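Local coordinates for glycosyl hydrolase family 2, TIM barrel domain protein (Parabacteroides merdae ATCC 43184, PDB 6DXU) that probably hydrolyses beta-D-glucuronides in the human gut, as a bacterial beta-glucuronidase of glycoside hydrolase family 2, at residues 487-492 / 556-561; 523-528 / 560-565; 568-573 / 657-662. All blocks are in the same frame, centred on the assembly; numbering follows the deposited sequence.

Interaction 1: 487-492 / 556-561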
loop_
_atom_site.group_PDB
_atom_site.type_symbol
_atom_site.label_atom_id
_atom_site.label_comp_id
_atom_site.label_asym_id
_atom_site.label_seq_id
_atom_site.Cartn_x
_atom_site.Cartn_y
_atom_site.Cartn_z
ATOM N N GLY D 487 -8.070 -8.041 -52.724
ATOM C CA GLY D 487 -7.187 -9.019 -53.313
ATOM C C GLY D 487 -6.310 -9.736 -52.320
ATOM O O GLY D 487 -5.469 -10.549 -52.727
ATOM N N TRP D 488 -6.443 -9.447 -51.030
ATOM C CA TRP D 488 -5.685 -10.252 -50.083
ATOM C C TRP D 488 -6.612 -10.895 -49.067
ATOM O O TRP D 488 -7.043 -12.032 -49.274
ATOM C CB TRP D 488 -4.586 -9.442 -49.399
ATOM C CG TRP D 488 -3.656 -10.369 -48.653
ATOM C CD1 TRP D 488 -3.520 -10.498 -47.292
ATOM C CD2 TRP D 488 -2.801 -11.355 -49.238
ATOM N NE1 TRP D 488 -2.595 -11.484 -47.004
ATOM C CE2 TRP D 488 -2.145 -12.026 -48.182
ATOM C CE3 TRP D 488 -2.511 -11.723 -50.561
ATOM C CZ2 TRP D 488 -1.216 -13.049 -48.409
ATOM C CZ3 TRP D 488 -1.585 -12.737 -50.784
ATOM C CH2 TRP D 488 -0.953 -13.387 -49.716
ATOM N N TYR D 489 -6.963 -10.180 -47.990
ATOM C CA TYR D 489 -7.808 -10.797 -46.971
ATOM C C TYR D 489 -9.247 -10.961 -47.437
ATOM O O TYR D 489 -9.981 -11.758 -46.847
ATOM C CB TYR D 489 -7.773 -9.989 -45.665
ATOM C CG TYR D 489 -6.447 -10.080 -44.941
ATOM C CD1 TYR D 489 -5.720 -8.937 -44.643
ATOM C CD2 TYR D 489 -5.906 -11.317 -44.589
ATOM C CE1 TYR D 489 -4.508 -9.017 -44.000
ATOM C CE2 TYR D 489 -4.686 -11.407 -43.944
ATOM C CZ TYR D 489 -3.996 -10.253 -43.645
ATOM O OH TYR D 489 -2.780 -10.322 -42.997
ATOM N N ARG D 490 -9.657 -10.244 -48.480
ATOM C CA ARG D 490 -11.014 -10.369 -48.987
ATOM C C ARG D 490 -11.079 -9.871 -50.425
ATOM O O ARG D 490 -10.383 -8.925 -50.809
ATOM C CB ARG D 490 -11.996 -9.586 -48.104
ATOM C CG ARG D 490 -13.460 -9.770 -48.455
ATOM C CD ARG D 490 -14.356 -9.229 -47.340
ATOM N NE ARG D 490 -14.130 -9.927 -46.075
ATOM C CZ ARG D 490 -14.754 -11.048 -45.717
ATOM N NH1 ARG D 490 -15.643 -11.601 -46.534
ATOM N NH2 ARG D 490 -14.489 -11.618 -44.546
ATOM N N GLY D 491 -11.928 -10.524 -51.212
ATOM C CA GLY D 491 -12.235 -10.072 -52.553
ATOM C C GLY D 491 -11.086 -10.123 -53.546
ATOM O O GLY D 491 -10.080 -10.819 -53.371
ATOM N N VAL D 492 -11.234 -9.317 -54.590
ATOM C CA VAL D 492 -10.281 -9.276 -55.689
ATOM C C VAL D 492 -9.711 -7.872 -55.771
ATOM O O VAL D 492 -10.385 -6.893 -55.432
ATOM C CB VAL D 492 -10.958 -9.685 -57.012
ATOM C CG1 VAL D 492 -11.479 -11.116 -56.902
ATOM C CG2 VAL D 492 -12.102 -8.715 -57.354
ATOM N N ARG D 556 -10.122 -16.728 -50.560
ATOM C CA ARG D 556 -9.392 -15.468 -50.487
ATOM C C ARG D 556 -7.911 -15.731 -50.754
ATOM O O ARG D 556 -7.377 -16.777 -50.372
ATOM C CB ARG D 556 -9.584 -14.799 -49.118
ATOM C CG ARG D 556 -9.194 -15.670 -47.924
ATOM C CD ARG D 556 -9.731 -15.086 -46.610
ATOM N NE ARG D 556 -9.176 -15.753 -45.431
ATOM C CZ ARG D 556 -9.618 -16.911 -44.949
ATOM N NH1 ARG D 556 -10.621 -17.545 -45.546
ATOM N NH2 ARG D 556 -9.059 -17.440 -43.867
ATOM N N ALA D 557 -7.256 -14.757 -51.393
ATOM C CA ALA D 557 -5.855 -14.920 -51.772
ATOM C C ALA D 557 -4.967 -15.167 -50.559
ATOM O O ALA D 557 -4.011 -15.945 -50.639
ATOM C CB ALA D 557 -5.368 -13.693 -52.545
ATOM N N SER D 558 -5.265 -14.520 -49.425
ATOM C CA SER D 558 -4.419 -14.701 -48.249
ATOM C C SER D 558 -4.364 -16.164 -47.827
ATOM O O SER D 558 -3.332 -16.629 -47.331
ATOM C CB SER D 558 -4.926 -13.848 -47.080
ATOM O OG SER D 558 -6.214 -14.264 -46.675
ATOM N N ARG D 559 -5.457 -16.899 -48.027
ATOM C CA ARG D 559 -5.526 -18.304 -47.648
ATOM C C ARG D 559 -5.167 -19.245 -48.791
ATOM O O ARG D 559 -4.506 -20.262 -48.563
ATOM C CB ARG D 559 -6.924 -18.655 -47.140
ATOM C CG ARG D 559 -6.997 -20.044 -46.519
ATOM C CD ARG D 559 -8.426 -20.498 -46.331
ATOM N NE ARG D 559 -9.121 -20.627 -47.609
ATOM C CZ ARG D 559 -10.393 -20.991 -47.722
ATOM N NH1 ARG D 559 -11.110 -21.265 -46.634
ATOM N NH2 ARG D 559 -10.946 -21.082 -48.921
ATOM N N ASP D 560 -5.600 -18.937 -50.011
ATOM C CA ASP D 560 -5.491 -19.864 -51.129
ATOM C C ASP D 560 -4.387 -19.506 -52.105
ATOM O O ASP D 560 -4.016 -20.351 -52.930
ATOM C CB ASP D 560 -6.828 -19.921 -51.885
ATOM C CG ASP D 560 -7.992 -20.206 -50.963
ATOM O OD1 ASP D 560 -7.762 -20.881 -49.941
ATOM O OD2 ASP D 560 -9.123 -19.750 -51.246
ATOM N N GLY D 561 -3.843 -18.293 -52.018
ATOM C CA GLY D 561 -2.825 -17.867 -52.963
ATOM C C GLY D 561 -1.508 -18.590 -52.750
ATOM O O GLY D 561 -1.285 -19.257 -51.733
HETATM O O HOH W 1 -8.816 -12.402 -51.484
#
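S558 N donates to W488 O over 3.1 Å at 155°, and a water that donates to both W488 O and G491 O accepts from A557 N at 2.8 Å. Two backbone N-H groups of the first turn of helix 557-560, just past its N-cap residue R556, are thus tied to the loop, one directly and one through the water.

Apolar contact centres on the indole. CB of S558 lies over one face, 3.5 Å from the centroid of the five-membered ring of W488, a CH-pi contact 19° off the normal. CE3 of W488 meets CB of A557 at 4.0 Å. With CG of W488 anti to the backbone N (chi1 -168°), the ring swings back against the helix although CB points away from it. An alanine in place of W488 would probably leave CB of S558 without its ring face and open a gap beside the short helix.

The aliphatic part of R556 runs past Y489 O, while its guanidinium bonds to backbone carbonyls including V554 O.

Helix 565-579 adjoins the contact through Y567, which touches W488 and A557, and the loop itself links strand 479-481 to helix 496-504.

Interaction 2: 523-528 / 560-565. With BCN (bicine), chain L.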
loop_
_atom_site.group_PDB
_atom_site.type_symbol
_atom_site.label_atom_id
_atom_site.label_comp_id
_atom_site.label_asym_id
_atom_site.label_seq_id
_atom_site.Cartn_x
_atom_site.Cartn_y
_atom_site.Cartn_z
ATOM N N ARG D 523 10.159 -16.475 -54.267
ATOM C CA ARG D 523 9.182 -17.405 -54.820
ATOM C C ARG D 523 8.424 -16.743 -55.959
ATOM O O ARG D 523 7.912 -15.628 -55.808
ATOM C CB ARG D 523 8.200 -17.886 -53.760
ATOM C CG ARG D 523 7.144 -18.839 -54.302
ATOM C CD ARG D 523 6.131 -19.212 -53.223
ATOM N NE ARG D 523 6.668 -20.171 -52.255
ATOM C CZ ARG D 523 6.106 -20.443 -51.082
ATOM N NH1 ARG D 523 4.989 -19.817 -50.712
ATOM N NH2 ARG D 523 6.662 -21.336 -50.264
ATOM N N HIS D 524 8.354 -17.430 -57.097
ATOM C CA HIS D 524 7.718 -16.883 -58.280
ATOM C C HIS D 524 6.767 -17.921 -58.860
ATOM O O HIS D 524 6.738 -19.082 -58.434
ATOM C CB HIS D 524 8.772 -16.416 -59.292
ATOM C CG HIS D 524 9.774 -15.469 -58.703
ATOM N ND1 HIS D 524 9.555 -14.110 -58.614
ATOM C CD2 HIS D 524 10.997 -15.690 -58.160
ATOM C CE1 HIS D 524 10.602 -13.533 -58.048
ATOM N NE2 HIS D 524 11.492 -14.469 -57.766
ATOM N N SER D 525 5.961 -17.490 -59.829
ATOM C CA SER D 525 4.941 -18.369 -60.385
ATOM C C SER D 525 4.720 -18.044 -61.852
ATOM O O SER D 525 4.687 -16.873 -62.237
ATOM C CB SER D 525 3.611 -18.245 -59.631
ATOM O OG SER D 525 2.620 -19.120 -60.159
ATOM N N GLU D 526 4.619 -19.093 -62.667
ATOM C CA GLU D 526 4.206 -18.923 -64.056
ATOM C C GLU D 526 2.723 -18.567 -64.166
ATOM O O GLU D 526 2.306 -18.042 -65.206
ATOM C CB GLU D 526 4.531 -20.181 -64.874
ATOM C CG GLU D 526 6.033 -20.412 -65.121
ATOM C CD GLU D 526 6.687 -19.361 -66.008
ATOM O OE1 GLU D 526 5.989 -18.466 -66.542
ATOM O OE2 GLU D 526 7.923 -19.424 -66.173
ATOM N N ASP D 527 1.910 -18.914 -63.154
ATOM C CA ASP D 527 0.501 -18.501 -63.089
ATOM C C ASP D 527 0.138 -18.088 -61.659
ATOM O O ASP D 527 -0.258 -18.928 -60.839
ATOM C CB ASP D 527 -0.417 -19.612 -63.586
ATOM C CG ASP D 527 -1.875 -19.177 -63.659
ATOM O OD1 ASP D 527 -2.184 -17.998 -63.348
ATOM O OD2 ASP D 527 -2.715 -20.027 -64.025
ATOM N N ALA D 528 0.206 -16.784 -61.384
ATOM C CA ALA D 528 -0.067 -16.290 -60.036
ATOM C C ALA D 528 -1.512 -16.506 -59.612
ATOM O O ALA D 528 -1.804 -16.499 -58.410
ATOM C CB ALA D 528 0.261 -14.797 -59.952
ATOM N N ASP D 560 -5.600 -18.937 -50.011
ATOM C CA ASP D 560 -5.491 -19.864 -51.129
ATOM C C ASP D 560 -4.387 -19.506 -52.105
ATOM O O ASP D 560 -4.016 -20.351 -52.930
ATOM C CB ASP D 560 -6.828 -19.921 -51.885
ATOM C CG ASP D 560 -7.992 -20.206 -50.963
ATOM O OD1 ASP D 560 -7.762 -20.881 -49.941
ATOM O OD2 ASP D 560 -9.123 -19.750 -51.246
ATOM N N GLY D 561 -3.843 -18.293 -52.018
ATOM C CA GLY D 561 -2.825 -17.867 -52.963
ATOM C C GLY D 561 -1.508 -18.590 -52.750
ATOM O O GLY D 561 -1.285 -19.257 -51.733
ATOM N N ASP D 562 -0.630 -18.529 -53.755
ATOM C CA ASP D 562 0.657 -19.203 -53.566
ATOM C C ASP D 562 1.671 -18.397 -52.763
ATOM O O ASP D 562 2.763 -18.921 -52.482
ATOM C CB ASP D 562 1.318 -19.605 -54.888
ATOM C CG ASP D 562 1.673 -18.428 -55.780
ATOM O OD1 ASP D 562 1.432 -17.246 -55.438
ATOM O OD2 ASP D 562 2.165 -18.710 -56.903
ATOM N N TRP D 563 1.375 -17.122 -52.473
ATOM C CA TRP D 563 2.300 -16.228 -51.757
ATOM C C TRP D 563 3.572 -15.965 -52.554
ATOM O O TRP D 563 4.667 -15.769 -51.993
ATOM C CB TRP D 563 2.639 -16.726 -50.351
ATOM C CG TRP D 563 1.481 -16.593 -49.384
ATOM C CD1 TRP D 563 0.150 -16.842 -49.635
ATOM C CD2 TRP D 563 1.561 -16.200 -48.009
ATOM N NE1 TRP D 563 -0.595 -16.610 -48.494
ATOM C CE2 TRP D 563 0.252 -16.223 -47.485
ATOM C CE3 TRP D 563 2.618 -15.832 -47.170
ATOM C CZ2 TRP D 563 -0.028 -15.878 -46.154
ATOM C CZ3 TRP D 563 2.343 -15.489 -45.859
ATOM C CH2 TRP D 563 1.031 -15.520 -45.359
ATOM N N SER D 564 3.450 -16.019 -53.869
ATOM C CA SER D 564 4.576 -15.694 -54.716
ATOM C C SER D 564 4.701 -14.187 -54.857
ATOM O O SER D 564 3.740 -13.437 -54.673
ATOM C CB SER D 564 4.420 -16.327 -56.096
ATOM O OG SER D 564 3.363 -15.703 -56.798
ATOM N N GLU D 565 5.913 -13.748 -55.185
ATOM C CA GLU D 565 6.096 -12.356 -55.560
ATOM C C GLU D 565 5.289 -12.004 -56.802
ATOM O O GLU D 565 4.945 -10.840 -57.001
ATOM C CB GLU D 565 7.567 -12.068 -55.806
ATOM C CG GLU D 565 8.456 -12.407 -54.648
ATOM C CD GLU D 565 9.739 -11.615 -54.706
ATOM O OE1 GLU D 565 10.838 -12.193 -54.540
ATOM O OE2 GLU D 565 9.647 -10.403 -54.936
HETATM N N1 BCN L . 0.814 -20.608 -47.005
HETATM C C1 BCN L . -0.068 -21.751 -47.145
HETATM C C2 BCN L . 0.772 -23.025 -47.185
HETATM O O21 BCN L . 2.017 -22.940 -47.342
HETATM O O22 BCN L . 0.220 -24.153 -47.065
HETATM C C3 BCN L . 0.802 -19.868 -48.263
HETATM C C4 BCN L . 1.676 -20.549 -49.319
HETATM O O4 BCN L . 2.967 -20.758 -48.811
HETATM C C5 BCN L . 0.280 -19.733 -45.962
HETATM C C6 BCN L . 0.985 -19.990 -44.631
HETATM O O6 BCN L . 2.219 -20.609 -44.885
HETATM O O HOH W 2 4.623 -20.579 -56.943
HETATM O O HOH W 3 0.242 -19.493 -58.264
HETATM O O HOH W 4 -1.132 -16.571 -55.819
#
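E565 N donates to R523 O over 2.8 Å at 158°, a nearly straight backbone bond that ties the first turn of helix 565-579 to the loop 523-528. The side chain of R523 makes the second link. With CG anti to the backbone N (chi1 179°) and a bend at chi3, the chain runs past S564 and brings NH1 within 3.0 Å of D562 O, a hydrogen bond whose acceptor is less surely placed. The same NH1 donates to bicine O4 at 2.9 Å, both acceptors lying near the guanidinium plane, while NH2 bonds to A794 O and Q793 OE1.

D562 is held by its own segment. Its OD1 accepts S564 N at 2.8 Å, closing an Asx turn, and also S564 OG, which reaches it from the same face of the carboxylate plane; two bonds thus restrain the group's rotation. Its other oxygen, OD2, faces the opposite loop, 3.1 Å from S525 CB. Waters extend the link: one donates to H524 O and D562 OD2, another joins A528 O to D562 N.

Farther out, the H524 ring and the E565 carboxylate cross with their planes 27° apart, CE1 of H524 being 3.8 Å from OE1 of E565. Their polar ends are engaged elsewhere, H524 with Y641 and T644, E565 with the backbone N of R522 and of E623. CB and CG of E565 pack against R523 O.

On the ligand side, bicine C3 lies over one face of the W563 indole, 3.4 Å from CD1. R523, D562 and W563 thus form one wall of the bicine pocket, built from TIM-barrel loops that follow strand 512-513 and completed by residues such as D603 and N604, with K766 and Q793 from the C-terminal part of the chain.

Interaction 3: 568-573 / 657-662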
loop_
_atom_site.group_PDB
_atom_site.type_symbol
_atom_site.label_atom_id
_atom_site.label_comp_id
_atom_site.label_asym_id
_atom_site.label_seq_id
_atom_site.Cartn_x
_atom_site.Cartn_y
_atom_site.Cartn_z
ATOM N N VAL D 568 1.793 -10.530 -55.875
ATOM C CA VAL D 568 1.741 -9.224 -55.218
ATOM C C VAL D 568 2.232 -8.129 -56.159
ATOM O O VAL D 568 1.778 -6.981 -56.073
ATOM C CB VAL D 568 2.502 -9.220 -53.874
ATOM C CG1 VAL D 568 3.988 -9.083 -54.075
ATOM C CG2 VAL D 568 1.976 -8.082 -52.989
ATOM N N VAL D 569 3.140 -8.453 -57.078
ATOM C CA VAL D 569 3.564 -7.467 -58.061
ATOM C C VAL D 569 2.374 -7.022 -58.899
ATOM O O VAL D 569 2.207 -5.831 -59.187
ATOM C CB VAL D 569 4.705 -8.040 -58.923
ATOM C CG1 VAL D 569 4.806 -7.305 -60.253
ATOM C CG2 VAL D 569 6.024 -7.931 -58.161
ATOM N N ARG D 570 1.515 -7.968 -59.278
ATOM C CA ARG D 570 0.341 -7.608 -60.066
ATOM C C ARG D 570 -0.681 -6.859 -59.224
ATOM O O ARG D 570 -1.373 -5.967 -59.731
ATOM C CB ARG D 570 -0.276 -8.860 -60.687
ATOM C CG ARG D 570 0.622 -9.462 -61.772
ATOM C CD ARG D 570 0.062 -10.746 -62.355
ATOM N NE ARG D 570 0.915 -11.211 -63.453
ATOM C CZ ARG D 570 0.613 -11.099 -64.746
ATOM N NH1 ARG D 570 -0.534 -10.548 -65.130
ATOM N NH2 ARG D 570 1.464 -11.550 -65.658
ATOM N N LEU D 571 -0.805 -7.227 -57.947
ATOM C CA LEU D 571 -1.725 -6.523 -57.058
ATOM C C LEU D 571 -1.297 -5.074 -56.842
ATOM O O LEU D 571 -2.133 -4.163 -56.852
ATOM C CB LEU D 571 -1.819 -7.260 -55.715
ATOM C CG LEU D 571 -2.733 -6.677 -54.617
ATOM C CD1 LEU D 571 -3.304 -7.798 -53.763
ATOM C CD2 LEU D 571 -2.008 -5.653 -53.716
ATOM N N ILE D 572 -0.005 -4.844 -56.606
ATOM C CA ILE D 572 0.469 -3.481 -56.386
ATOM C C ILE D 572 0.325 -2.649 -57.654
ATOM O O ILE D 572 -0.128 -1.494 -57.615
ATOM C CB ILE D 572 1.924 -3.502 -55.887
ATOM C CG1 ILE D 572 1.964 -4.117 -54.478
ATOM C CG2 ILE D 572 2.542 -2.096 -55.922
ATOM C CD1 ILE D 572 3.377 -4.523 -54.035
ATOM N N ASP D 573 0.743 -3.221 -58.789
ATOM C CA ASP D 573 0.600 -2.585 -60.097
ATOM C C ASP D 573 -0.816 -2.048 -60.272
ATOM O O ASP D 573 -1.021 -0.878 -60.620
ATOM C CB ASP D 573 0.958 -3.631 -61.170
ATOM C CG ASP D 573 1.043 -3.078 -62.589
ATOM O OD1 ASP D 573 0.617 -1.939 -62.878
ATOM O OD2 ASP D 573 1.562 -3.833 -63.441
ATOM N N GLU D 657 5.402 -14.557 -70.829
ATOM C CA GLU D 657 5.231 -13.147 -70.521
ATOM C C GLU D 657 6.433 -12.629 -69.740
ATOM O O GLU D 657 6.883 -13.257 -68.773
ATOM C CB GLU D 657 3.949 -12.935 -69.724
ATOM C CG GLU D 657 3.625 -11.465 -69.479
ATOM C CD GLU D 657 2.227 -11.274 -68.903
ATOM O OE1 GLU D 657 1.921 -11.894 -67.873
ATOM O OE2 GLU D 657 1.429 -10.509 -69.487
ATOM N N ILE D 658 6.967 -11.493 -70.185
ATOM C CA ILE D 658 8.045 -10.783 -69.513
ATOM C C ILE D 658 7.533 -9.388 -69.185
ATOM O O ILE D 658 7.043 -8.681 -70.076
ATOM C CB ILE D 658 9.311 -10.704 -70.390
ATOM C CG1 ILE D 658 9.861 -12.112 -70.668
ATOM C CG2 ILE D 658 10.367 -9.821 -69.730
ATOM C CD1 ILE D 658 11.016 -12.122 -71.668
ATOM N N LEU D 659 7.616 -9.010 -67.908
ATOM C CA LEU D 659 7.198 -7.700 -67.429
ATOM C C LEU D 659 8.426 -6.862 -67.112
ATOM O O LEU D 659 9.392 -7.361 -66.529
ATOM C CB LEU D 659 6.323 -7.825 -66.164
ATOM C CG LEU D 659 5.087 -8.716 -66.246
ATOM C CD1 LEU D 659 4.329 -8.719 -64.920
ATOM C CD2 LEU D 659 4.194 -8.274 -67.399
ATOM N N VAL D 660 8.386 -5.587 -67.475
ATOM C CA VAL D 660 9.442 -4.642 -67.130
ATOM C C VAL D 660 8.811 -3.492 -66.357
ATOM O O VAL D 660 7.828 -2.895 -66.817
ATOM C CB VAL D 660 10.182 -4.139 -68.382
ATOM C CG1 VAL D 660 11.172 -3.038 -68.025
ATOM C CG2 VAL D 660 10.898 -5.313 -69.053
ATOM N N TYR D 661 9.354 -3.201 -65.174
ATOM C CA TYR D 661 8.885 -2.082 -64.356
ATOM C C TYR D 661 9.887 -0.946 -64.504
ATOM O O TYR D 661 11.057 -1.075 -64.129
ATOM C CB TYR D 661 8.655 -2.520 -62.902
ATOM C CG TYR D 661 7.372 -3.308 -62.834
ATOM C CD1 TYR D 661 6.143 -2.659 -62.823
ATOM C CD2 TYR D 661 7.376 -4.698 -62.904
ATOM C CE1 TYR D 661 4.952 -3.364 -62.823
ATOM C CE2 TYR D 661 6.187 -5.419 -62.895
ATOM C CZ TYR D 661 4.976 -4.737 -62.860
ATOM O OH TYR D 661 3.788 -5.428 -62.869
ATOM N N SER D 662 9.436 0.151 -65.106
ATOM C CA SER D 662 10.328 1.230 -65.490
ATOM C C SER D 662 9.520 2.508 -65.541
ATOM O O SER D 662 8.315 2.479 -65.821
ATOM C CB SER D 662 10.985 0.941 -66.854
ATOM O OG SER D 662 11.827 2.003 -67.270
#
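Y661 reaches from strand 655-662 to D573 and V569 on helix 565-579. Its CB leaves the strand toward the helix, and CG, anti to the carbonyl carbon (chi1 -76°), carries the ring to the helix. CE1 lies 3.5 Å from D573 OD2, which sits at the ring edge, and CE2 lies 3.5 Å from V569 CG1. At the tip, OH donates to D573 OD2 over 2.8 Å, meeting it on the anti side and tilted from the carboxylate plane, and also lies 3.4 Å from V569 CG1. The ring and carboxylate planes stand 78° apart.

The contact joins a helix that follows the bicine-lining loop to the central strand of a three-stranded antiparallel sheet, in the region of the DUF4982 family. Helix and strand axes pass 11.9 Å apart at 49°, a separation spanned mainly by Y661, R570 and E657.

D573 is engaged further by A688 N at OD2 and by Y631 OH at OD1, bonds that hold the buried carboxylate in place. Toward the start of the strand, L659 CD1 sits over one face of the R570 guanidinium, 4.1 Å from NH2. The extended R570 chain points its NH2 at E657 OE1, a salt bridge whose modelled separation is doubtful.

How the interactions relate
All three contacts are largely buried and lie in one region of the chain, their centres 12 to 18 Å apart. Interactions 1 and 2 share D560 and G561 and touch directly: W563 NE1 probably donates to S558 O and packs on W488, so the indole beside bicine rests on the loop-helix contact. Interaction 2 runs on along the chain into interaction 3, E565 beginning the helix that carries V569 and D573. Chemistry shifts with place. Backbone bonds, a water and an indole face hold interaction 1; interaction 2, at the ligand, is the most polar and hydrated; interaction 3 joins helix to sheet through side chains alone, with partly exposed charges at R570 and E657.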